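3,4-dihydroxybenzoate decarboxylase (Enterobacter cloacae, PDB 5NY5) catalyses decarboxylation of 3,4-dihydroxybenzoate and, in the reverse sense, para-carboxylation of catechols, as a prenylated-flavin-dependent member of the UbiD family. Local coordinates at residues 374-377 / 378-382; 4-7 / 8-12; 437-440 / 441-444. All coordinates share one frame; numbering follows the deposited sequence.

Overall arrangement
The three contacts illustrate how short turns are bridged by side chains a few residues apart. Contact 2 opens helix 8-16 and contact 1 leads into helix 380-391, whereas contact 3 is a turn in the loop between strands 427-434 and 455-462. Contact 3 is the most buried and relies on one carboxylate gripped by a backbone N-H and a hydroxyl; contacts 1 and 2 are partly buried. Contact 1 adds an arginine-aspartate salt bridge, and contact 2 a capping box with an apolar touch beside it. Contacts 1 and 3 also meet other subunits, contact 2 none. Contacts 2 and 3 lie on opposite sides of the chain's centre, their nearest atoms about 25 Å apart.

Contact 1: residues 374-377 / 378-382; sequences QPSD and EGRQG
R380 reaches back across the turn that precedes it to S376 and D377, an instructive case of a long side chain folding back over the turn before it. With CG beside the backbone N (chi1 -58°) and the chain extended from there to NE, the arginine runs over the 3-10 turn 375-377 and brings its head above it. R380 CB rests against D377 O at 3.3 Å. R380 CG is in touch with the same oxygen at 3.5 Å and also with S376 O, while CD slides past the D377 carboxylate. At CZ the guanidinium turns one face to S376 O, which lies 3.0 Å above the plane and off toward the rim, a contact too poorly angled for a hydrogen bond. NH2 comes alongside S376 CB. NH1 does the binding: it forms a salt bridge to D377 OD1 at 3.1 Å, with the oxygen in the guanidinium plane, and a weak hydrogen bond to S376 OG at 3.2 Å. The two flat groups stand 77° apart, and NH1 meets OD1 from above the carboxylate plane. The stronger partner of D377 is R373, which pairs with OD2; two arginines thus share this acid.

In the backbone, R380 N donates to D377 O at 2.9 Å and E378 N to P375 O. Q381 folds back, its OE1 accepting from G379 N at 2.8 Å and its NE2 donating to E378 OE2. That oxygen also pairs with R451 of the second subunit, tying the bend to the assembly interface. The E378-G379 corner, with positive phi at the glycine, has the backbone form of a type II beta turn, D377-R380, linking the 3-10 turn 375-377 to helix 380-391.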
ATOM      1  N   GLN A 374      21.546  -8.933  21.054  1.00 42.81           N
ATOM      2  CA  GLN A 374      20.873  -8.274  22.161  1.00 43.92           C
ATOM      3  C   GLN A 374      19.593  -7.659  21.626  1.00 42.45           C
ATOM      4  O   GLN A 374      19.438  -7.510  20.409  1.00 44.74           O
ATOM      5  CB  GLN A 374      21.778  -7.209  22.795  1.00 43.75           C
ATOM      6  CG  GLN A 374      22.565  -6.402  21.784  1.00 44.61           C
ATOM      7  CD  GLN A 374      23.566  -5.479  22.440  1.00 50.93           C
ATOM      8  OE1 GLN A 374      23.475  -5.198  23.635  1.00 51.87           O
ATOM      9  NE2 GLN A 374      24.534  -5.007  21.662  1.00 52.43           N
ATOM     10  N   PRO A 375      18.645  -7.307  22.504  1.00 42.55           N
ATOM     11  CA  PRO A 375      17.396  -6.693  22.020  1.00 41.98           C
ATOM     12  C   PRO A 375      17.607  -5.457  21.161  1.00 41.46           C
ATOM     13  O   PRO A 375      16.871  -5.252  20.188  1.00 40.72           O
ATOM     14  CB  PRO A 375      16.657  -6.356  23.322  1.00 42.74           C
ATOM     15  CG  PRO A 375      17.166  -7.335  24.301  1.00 43.54           C
ATOM     16  CD  PRO A 375      18.609  -7.540  23.958  1.00 43.55           C
ATOM     17  N   SER A 376      18.602  -4.630  21.488  1.00 41.91           N
ATOM     18  CA  SER A 376      18.863  -3.426  20.706  1.00 41.57           C
ATOM     19  C   SER A 376      19.257  -3.734  19.268  1.00 40.78           C
ATOM     20  O   SER A 376      19.195  -2.841  18.418  1.00 40.37           O
ATOM     21  CB  SER A 376      19.954  -2.592  21.378  1.00 42.40           C
ATOM     22  OG  SER A 376      21.139  -3.348  21.548  1.00 46.48           O
ATOM     23  N   ASP A 377      19.665  -4.968  18.973  1.00 40.64           N
ATOM     24  CA  ASP A 377      20.011  -5.314  17.601  1.00 39.96           C
ATOM     25  C   ASP A 377      18.789  -5.404  16.701  1.00 39.19           C
ATOM     26  O   ASP A 377      18.925  -5.268  15.481  1.00 42.84           O
ATOM     27  CB  ASP A 377      20.781  -6.631  17.562  1.00 40.13           C
ATOM     28  CG  ASP A 377      22.251  -6.449  17.864  1.00 40.73           C
ATOM     29  OD1 ASP A 377      22.758  -5.326  17.664  1.00 43.65           O
ATOM     30  OD2 ASP A 377      22.896  -7.424  18.297  1.00 41.16           O
ATOM     31  N   GLU A 378      17.607  -5.634  17.265  1.00 39.21           N
ATOM     32  CA  GLU A 378      16.397  -5.610  16.460  1.00 38.58           C
ATOM     33  C   GLU A 378      16.190  -4.217  15.892  1.00 38.28           C
ATOM     34  O   GLU A 378      16.203  -3.226  16.625  1.00 38.69           O
ATOM     35  CB  GLU A 378      15.187  -6.029  17.289  1.00 38.84           C
ATOM     36  CG  GLU A 378      13.904  -6.070  16.491  1.00 38.30           C
ATOM     37  CD  GLU A 378      13.996  -6.985  15.285  1.00 37.79           C
ATOM     38  OE1 GLU A 378      14.439  -8.139  15.447  1.00 38.44           O
ATOM     39  OE2 GLU A 378      13.631  -6.549  14.176  1.00 37.22           O
ATOM     40  N   GLY A 379      16.007  -4.142  14.580  1.00 37.64           N
ATOM     41  CA  GLY A 379      15.940  -2.888  13.878  1.00 37.38           C
ATOM     42  C   GLY A 379      17.238  -2.481  13.217  1.00 37.40           C
ATOM     43  O   GLY A 379      17.223  -1.631  12.322  1.00 37.14           O
ATOM     44  N   ARG A 380      18.359  -3.073  13.627  1.00 37.80           N
ATOM     45  CA  ARG A 380      19.627  -2.762  12.988  1.00 37.92           C
ATOM     46  C   ARG A 380      19.842  -3.543  11.700  1.00 37.43           C
ATOM     47  O   ARG A 380      20.713  -3.167  10.909  1.00 37.47           O
ATOM     48  CB  ARG A 380      20.783  -3.012  13.959  1.00 38.65           C
ATOM     49  CG  ARG A 380      20.674  -2.196  15.241  1.00 39.29           C
ATOM     50  CD  ARG A 380      22.024  -1.957  15.896  1.00 40.12           C
ATOM     51  NE  ARG A 380      21.931  -0.965  16.964  1.00 40.79           N
ATOM     52  CZ  ARG A 380      22.020  -1.239  18.261  1.00 41.46           C
ATOM     53  NH1 ARG A 380      22.222  -2.482  18.672  1.00 41.54           N
ATOM     54  NH2 ARG A 380      21.914  -0.262  19.150  1.00 58.71           N
ATOM     55  N   GLN A 381      19.065  -4.604  11.459  1.00 37.06           N
ATOM     56  CA  GLN A 381      19.221  -5.344  10.211  1.00 36.67           C
ATOM     57  C   GLN A 381      18.834  -4.487   9.015  1.00 36.24           C
ATOM     58  O   GLN A 381      19.487  -4.540   7.967  1.00 36.14           O
ATOM     59  CB  GLN A 381      18.408  -6.640  10.242  1.00 36.49           C
ATOM     60  CG  GLN A 381      16.894  -6.477  10.247  1.00 36.18           C
ATOM     61  CD  GLN A 381      16.323  -6.406  11.643  1.00 36.54           C
ATOM     62  OE1 GLN A 381      16.968  -5.916  12.569  1.00 36.98           O
ATOM     63  NE2 GLN A 381      15.109  -6.909  11.806  1.00 36.46           N
ATOM     64  N   GLY A 382      17.781  -3.680   9.154  1.00 36.11           N
ATOM     65  CA  GLY A 382      17.452  -2.731   8.110  1.00 35.80           C
ATOM     66  C   GLY A 382      18.481  -1.629   7.989  1.00 36.16           C
ATOM     67  O   GLY A 382      18.748  -1.142   6.888  1.00 36.04           O
TER

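Contact 2: residues 4-7 / 8-12; sequences PIND and LRSAI
A capping box between D7 and S10 starts helix 8-16, with D7 as the N-cap and S10 three residues further on. In its textbook form each of the two side chains bonds the other's backbone N-H, and both halves are found here. S10 N donates to D7 OD1 at 2.8 Å, and D7 N donates to S10 OG at 3.0 Å. S10 OG takes a second backbone donor, N6 N, at 3.1 Å in a nearly straight bond of 166°. The two side-chain oxygens, D7 OD1 and S10 OG, are modelled too close together, so their exact places are doubtful and all three lengths should be read with some reserve. As modelled, the one hydroxyl oxygen takes the N-H groups of two successive residues, 6 and 7. D7 CG sits between the backbone N and the carbonyl carbon (chi1 51°), which brings OD1 to the N-H of S10.

Further round, A11 N gives a weak bond to D7 O at 3.3 Å. Beside these polar links I5 leans on the helix: I5 CG2 lies 4.1 Å from A11 CB, and I5 CD1 approaches A11 CA at 4.0 Å.

D7 is held from outside as well, since its OD2 forms a salt bridge with R260. A carboxylate at a helix start would also be expected to interact favourably with the partial positive charge of that end. R9 points elsewhere, pairing with E262, and L8 packs on strands 70-73 and 316-319 of a mixed four-stranded sheet, beside the capped first turn. The D7-S10 pair fits a capping box at a helix N-terminus, though its lengths are uncertain.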
ATOM      1  N   PRO A   4      56.571 -19.871  -5.176  1.00 81.02           N
ATOM      2  CA  PRO A   4      55.732 -18.675  -5.061  1.00 70.52           C
ATOM      3  C   PRO A   4      55.118 -18.315  -6.407  1.00 70.00           C
ATOM      4  O   PRO A   4      55.519 -18.810  -7.461  1.00 73.46           O
ATOM      5  CB  PRO A   4      56.708 -17.596  -4.592  1.00 68.66           C
ATOM      6  CG  PRO A   4      57.995 -18.018  -5.159  1.00 76.50           C
ATOM      7  CD  PRO A   4      57.997 -19.518  -5.041  1.00 83.55           C
ATOM      8  N   ILE A   5      54.128 -17.431  -6.355  1.00 64.15           N
ATOM      9  CA  ILE A   5      53.411 -16.979  -7.540  1.00 61.01           C
ATOM     10  C   ILE A   5      53.873 -15.570  -7.879  1.00 61.01           C
ATOM     11  O   ILE A   5      53.891 -14.691  -7.011  1.00 61.54           O
ATOM     12  CB  ILE A   5      51.889 -17.023  -7.333  1.00 59.56           C
ATOM     13  CG1 ILE A   5      51.438 -18.452  -7.035  1.00 59.69           C
ATOM     14  CG2 ILE A   5      51.175 -16.497  -8.563  1.00 57.90           C
ATOM     15  CD1 ILE A   5      49.937 -18.619  -7.015  1.00 58.73           C
ATOM     16  N   ASN A   6      54.253 -15.361  -9.139  1.00 60.57           N
ATOM     17  CA  ASN A   6      54.580 -14.027  -9.616  1.00 60.52           C
ATOM     18  C   ASN A   6      54.114 -13.769 -11.040  1.00 59.23           C
ATOM     19  O   ASN A   6      54.389 -12.689 -11.571  1.00 59.28           O
ATOM     20  CB  ASN A   6      56.093 -13.764  -9.515  1.00 62.32           C
ATOM     21  CG  ASN A   6      56.925 -14.780 -10.282  1.00 63.00           C
ATOM     22  OD1 ASN A   6      56.426 -15.493 -11.151  1.00 62.02           O
ATOM     23  ND2 ASN A   6      58.211 -14.840  -9.962  1.00 64.86           N
ATOM     24  N   ASP A   7      53.426 -14.714 -11.673  1.00 58.27           N
ATOM     25  CA  ASP A   7      52.898 -14.512 -13.015  1.00 57.19           C
ATOM     26  C   ASP A   7      51.784 -15.525 -13.251  1.00 56.09           C
ATOM     27  O   ASP A   7      51.412 -16.290 -12.357  1.00 56.15           O
ATOM     28  CB  ASP A   7      54.003 -14.618 -14.072  1.00 58.01           C
ATOM     29  CG  ASP A   7      54.841 -15.877 -13.928  1.00 59.09           C
ATOM     30  OD1 ASP A   7      54.364 -16.864 -13.330  1.00 58.92           O
ATOM     31  OD2 ASP A   7      55.985 -15.879 -14.425  1.00 60.27           O
ATOM     32  N   LEU A   8      51.255 -15.523 -14.474  1.00 55.25           N
ATOM     33  CA  LEU A   8      50.167 -16.432 -14.813  1.00 54.31           C
ATOM     34  C   LEU A   8      50.618 -17.888 -14.774  1.00 54.95           C
ATOM     35  O   LEU A   8      49.892 -18.757 -14.279  1.00 54.63           O
ATOM     36  CB  LEU A   8      49.609 -16.075 -16.189  1.00 53.58           C
ATOM     37  CG  LEU A   8      48.549 -16.997 -16.784  1.00 52.79           C
ATOM     38  CD1 LEU A   8      47.333 -17.085 -15.877  1.00 52.01           C
ATOM     39  CD2 LEU A   8      48.160 -16.500 -18.162  1.00 52.42           C
ATOM     40  N   ARG A   9      51.819 -18.174 -15.280  1.00 56.02           N
ATOM     41  CA  ARG A   9      52.251 -19.563 -15.403  1.00 56.78           C
ATOM     42  C   ARG A   9      52.583 -20.184 -14.053  1.00 57.67           C
ATOM     43  O   ARG A   9      52.388 -21.391 -13.869  1.00 57.99           O
ATOM     44  CB  ARG A   9      53.443 -19.656 -16.351  1.00 57.86           C
ATOM     45  CG  ARG A   9      53.120 -19.193 -17.759  1.00 57.24           C
ATOM     46  CD  ARG A   9      54.272 -19.433 -18.709  1.00 58.49           C
ATOM     47  NE  ARG A   9      54.064 -18.758 -19.985  1.00 58.14           N
ATOM     48  CZ  ARG A   9      54.787 -18.981 -21.076  1.00 59.11           C
ATOM     49  NH1 ARG A   9      55.766 -19.875 -21.053  1.00 60.46           N
ATOM     50  NH2 ARG A   9      54.526 -18.316 -22.193  1.00 58.89           N
ATOM     51  N   SER A  10      53.076 -19.394 -13.099  1.00 58.25           N
ATOM     52  CA  SER A  10      53.268 -19.931 -11.756  1.00 59.20           C
ATOM     53  C   SER A  10      51.935 -20.155 -11.052  1.00 58.22           C
ATOM     54  O   SER A  10      51.842 -21.003 -10.159  1.00 58.93           O
ATOM     55  CB  SER A  10      54.167 -19.007 -10.933  1.00 60.29           C
ATOM     56  OG  SER A  10      53.958 -17.647 -11.267  1.00 59.50           O
ATOM     57  N   ALA A  11      50.895 -19.419 -11.446  1.00 56.75           N
ATOM     58  CA  ALA A  11      49.572 -19.657 -10.878  1.00 55.89           C
ATOM     59  C   ALA A  11      48.960 -20.936 -11.431  1.00 55.54           C
ATOM     60  O   ALA A  11      48.350 -21.712 -10.686  1.00 55.69           O
ATOM     61  CB  ALA A  11      48.659 -18.463 -11.150  1.00 54.65           C
ATOM     62  N   ILE A  12      49.106 -21.169 -12.737  1.00 55.20           N
ATOM     63  CA  ILE A  12      48.627 -22.411 -13.334  1.00 55.09           C
ATOM     64  C   ILE A  12      49.307 -23.608 -12.684  1.00 56.49           C
ATOM     65  O   ILE A  12      48.686 -24.659 -12.477  1.00 56.60           O
ATOM     66  CB  ILE A  12      48.851 -22.385 -14.857  1.00 54.82           C
ATOM     67  CG1 ILE A  12      48.015 -21.275 -15.497  1.00 53.57           C
ATOM     68  CG2 ILE A  12      48.529 -23.735 -15.476  1.00 55.04           C
ATOM     69  CD1 ILE A  12      48.215 -21.142 -16.989  1.00 53.48           C
TER

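Contact 3: residues 437-440 / 441-444; sequences QLDP and SQSP
D439 and S441 form the tight heart of this turn, in which one carboxylate oxygen takes two donors from a single residue. D439 OD1 accepts from S441 N at 2.9 Å and from S441 OG at 2.8 Å, both coming over the same face of the carboxylate. D439 places its CG anti to the backbone N (chi1 -176°), which carries the acid forward over the bend. The first of these bonds closes an Asx turn, and Q442 N to D439 O at 3.1 Å completes the type I beta turn superposed on it.

The Q442 side chain still packs closely but bonds weakly. It crosses D439 at about a right angle, with Q442 CG 3.5 Å from D439 CB, and its NE2 reaches D439 OD2 in only a weak bond of 3.3 Å; the amide oxygen is taken by H436 N. The loose side begins at S443, whose CB merely grazes P440 O at 3.7 Å, and the segments run out to exposed Q437 and P444.

K396 pairs with D439 OD2 and bonds S441 OG, while Q422 of the third subunit reaches the same hydroxyl. The turn lies in the loop joining antiparallel neighbours 427-434 and 455-462, with K396, just ahead of strand 397-401, against its acid and T418, T419 and F473 of the third subunit packed on it.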
ATOM      1  N   GLN A 437      22.236   0.817 -15.690  1.00 41.19           N
ATOM      2  CA  GLN A 437      21.622   0.844 -17.012  1.00 41.14           C
ATOM      3  C   GLN A 437      21.462  -0.540 -17.621  1.00 42.20           C
ATOM      4  O   GLN A 437      20.593  -0.723 -18.479  1.00 46.93           O
ATOM      5  CB  GLN A 437      22.454   1.715 -17.952  1.00 45.51           C
ATOM      6  CG  GLN A 437      22.484   3.182 -17.577  1.00 52.76           C
ATOM      7  CD  GLN A 437      21.394   3.979 -18.266  1.00 50.95           C
ATOM      8  OE1 GLN A 437      20.784   3.515 -19.228  1.00 48.81           O
ATOM      9  NE2 GLN A 437      21.153   5.191 -17.779  1.00 55.51           N
ATOM     10  N   LEU A 438      22.272  -1.513 -17.212  1.00 40.56           N
ATOM     11  CA  LEU A 438      22.266  -2.818 -17.856  1.00 40.77           C
ATOM     12  C   LEU A 438      21.214  -3.766 -17.295  1.00 40.00           C
ATOM     13  O   LEU A 438      21.057  -4.870 -17.825  1.00 40.20           O
ATOM     14  CB  LEU A 438      23.652  -3.459 -17.762  1.00 41.32           C
ATOM     15  CG  LEU A 438      24.671  -2.814 -18.702  1.00 42.37           C
ATOM     16  CD1 LEU A 438      26.029  -3.469 -18.563  1.00 42.96           C
ATOM     17  CD2 LEU A 438      24.184  -2.885 -20.139  1.00 42.93           C
ATOM     18  N   ASP A 439      20.503  -3.376 -16.246  1.00 40.22           N
ATOM     19  CA  ASP A 439      19.310  -4.109 -15.840  1.00 38.60           C
ATOM     20  C   ASP A 439      18.174  -3.741 -16.786  1.00 40.07           C
ATOM     21  O   ASP A 439      17.754  -2.580 -16.808  1.00 40.21           O
ATOM     22  CB  ASP A 439      18.935  -3.777 -14.401  1.00 37.85           C
ATOM     23  CG  ASP A 439      17.744  -4.583 -13.891  1.00 37.30           C
ATOM     24  OD1 ASP A 439      17.012  -5.193 -14.696  1.00 42.31           O
ATOM     25  OD2 ASP A 439      17.528  -4.603 -12.663  1.00 36.78           O
ATOM     26  N   PRO A 440      17.660  -4.681 -17.582  1.00 38.94           N
ATOM     27  CA  PRO A 440      16.621  -4.322 -18.557  1.00 39.14           C
ATOM     28  C   PRO A 440      15.291  -3.962 -17.921  1.00 38.47           C
ATOM     29  O   PRO A 440      14.489  -3.271 -18.559  1.00 38.60           O
ATOM     30  CB  PRO A 440      16.498  -5.583 -19.426  1.00 39.67           C
ATOM     31  CG  PRO A 440      17.692  -6.422 -19.091  1.00 39.88           C
ATOM     32  CD  PRO A 440      18.034  -6.098 -17.678  1.00 39.19           C
ATOM     33  N   SER A 441      15.030  -4.405 -16.692  1.00 37.84           N
ATOM     34  CA  SER A 441      13.799  -4.042 -16.008  1.00 37.27           C
ATOM     35  C   SER A 441      13.838  -2.634 -15.426  1.00 36.96           C
ATOM     36  O   SER A 441      12.803  -2.149 -14.960  1.00 36.58           O
ATOM     37  CB  SER A 441      13.494  -5.052 -14.900  1.00 36.82           C
ATOM     38  OG  SER A 441      14.407  -4.925 -13.827  1.00 36.53           O
ATOM     39  N   GLN A 442      14.993  -1.973 -15.434  1.00 37.21           N
ATOM     40  CA  GLN A 442      15.102  -0.596 -14.956  1.00 37.09           C
ATOM     41  C   GLN A 442      14.720   0.376 -16.073  1.00 37.55           C
ATOM     42  O   GLN A 442      15.514   1.179 -16.560  1.00 39.70           O
ATOM     43  CB  GLN A 442      16.505  -0.333 -14.425  1.00 37.28           C
ATOM     44  CG  GLN A 442      16.864  -1.229 -13.261  1.00 36.86           C
ATOM     45  CD  GLN A 442      18.084  -0.760 -12.498  1.00 37.01           C
ATOM     46  OE1 GLN A 442      18.538   0.367 -12.663  1.00 44.50           O
ATOM     47  NE2 GLN A 442      18.615  -1.629 -11.646  1.00 36.82           N
ATOM     48  N   SER A 443      13.454   0.275 -16.473  1.00 37.42           N
ATOM     49  CA  SER A 443      12.899   0.969 -17.616  1.00 37.90           C
ATOM     50  C   SER A 443      11.538   1.547 -17.257  1.00 37.52           C
ATOM     51  O   SER A 443      10.793   0.942 -16.474  1.00 37.00           O
ATOM     52  CB  SER A 443      12.755   0.025 -18.820  1.00 38.41           C
ATOM     53  OG  SER A 443      11.992   0.619 -19.854  1.00 49.55           O
ATOM     54  N   PRO A 444      11.193   2.717 -17.800  1.00 37.84           N
ATOM     55  CA  PRO A 444       9.823   3.217 -17.627  1.00 37.60           C
ATOM     56  C   PRO A 444       8.778   2.282 -18.205  1.00 37.66           C
ATOM     57  O   PRO A 444       7.630   2.291 -17.745  1.00 38.41           O
ATOM     58  CB  PRO A 444       9.847   4.564 -18.363  1.00 38.16           C
ATOM     59  CG  PRO A 444      11.277   4.964 -18.380  1.00 38.50           C
ATOM     60  CD  PRO A 444      12.053   3.684 -18.497  1.00 38.49           C
TER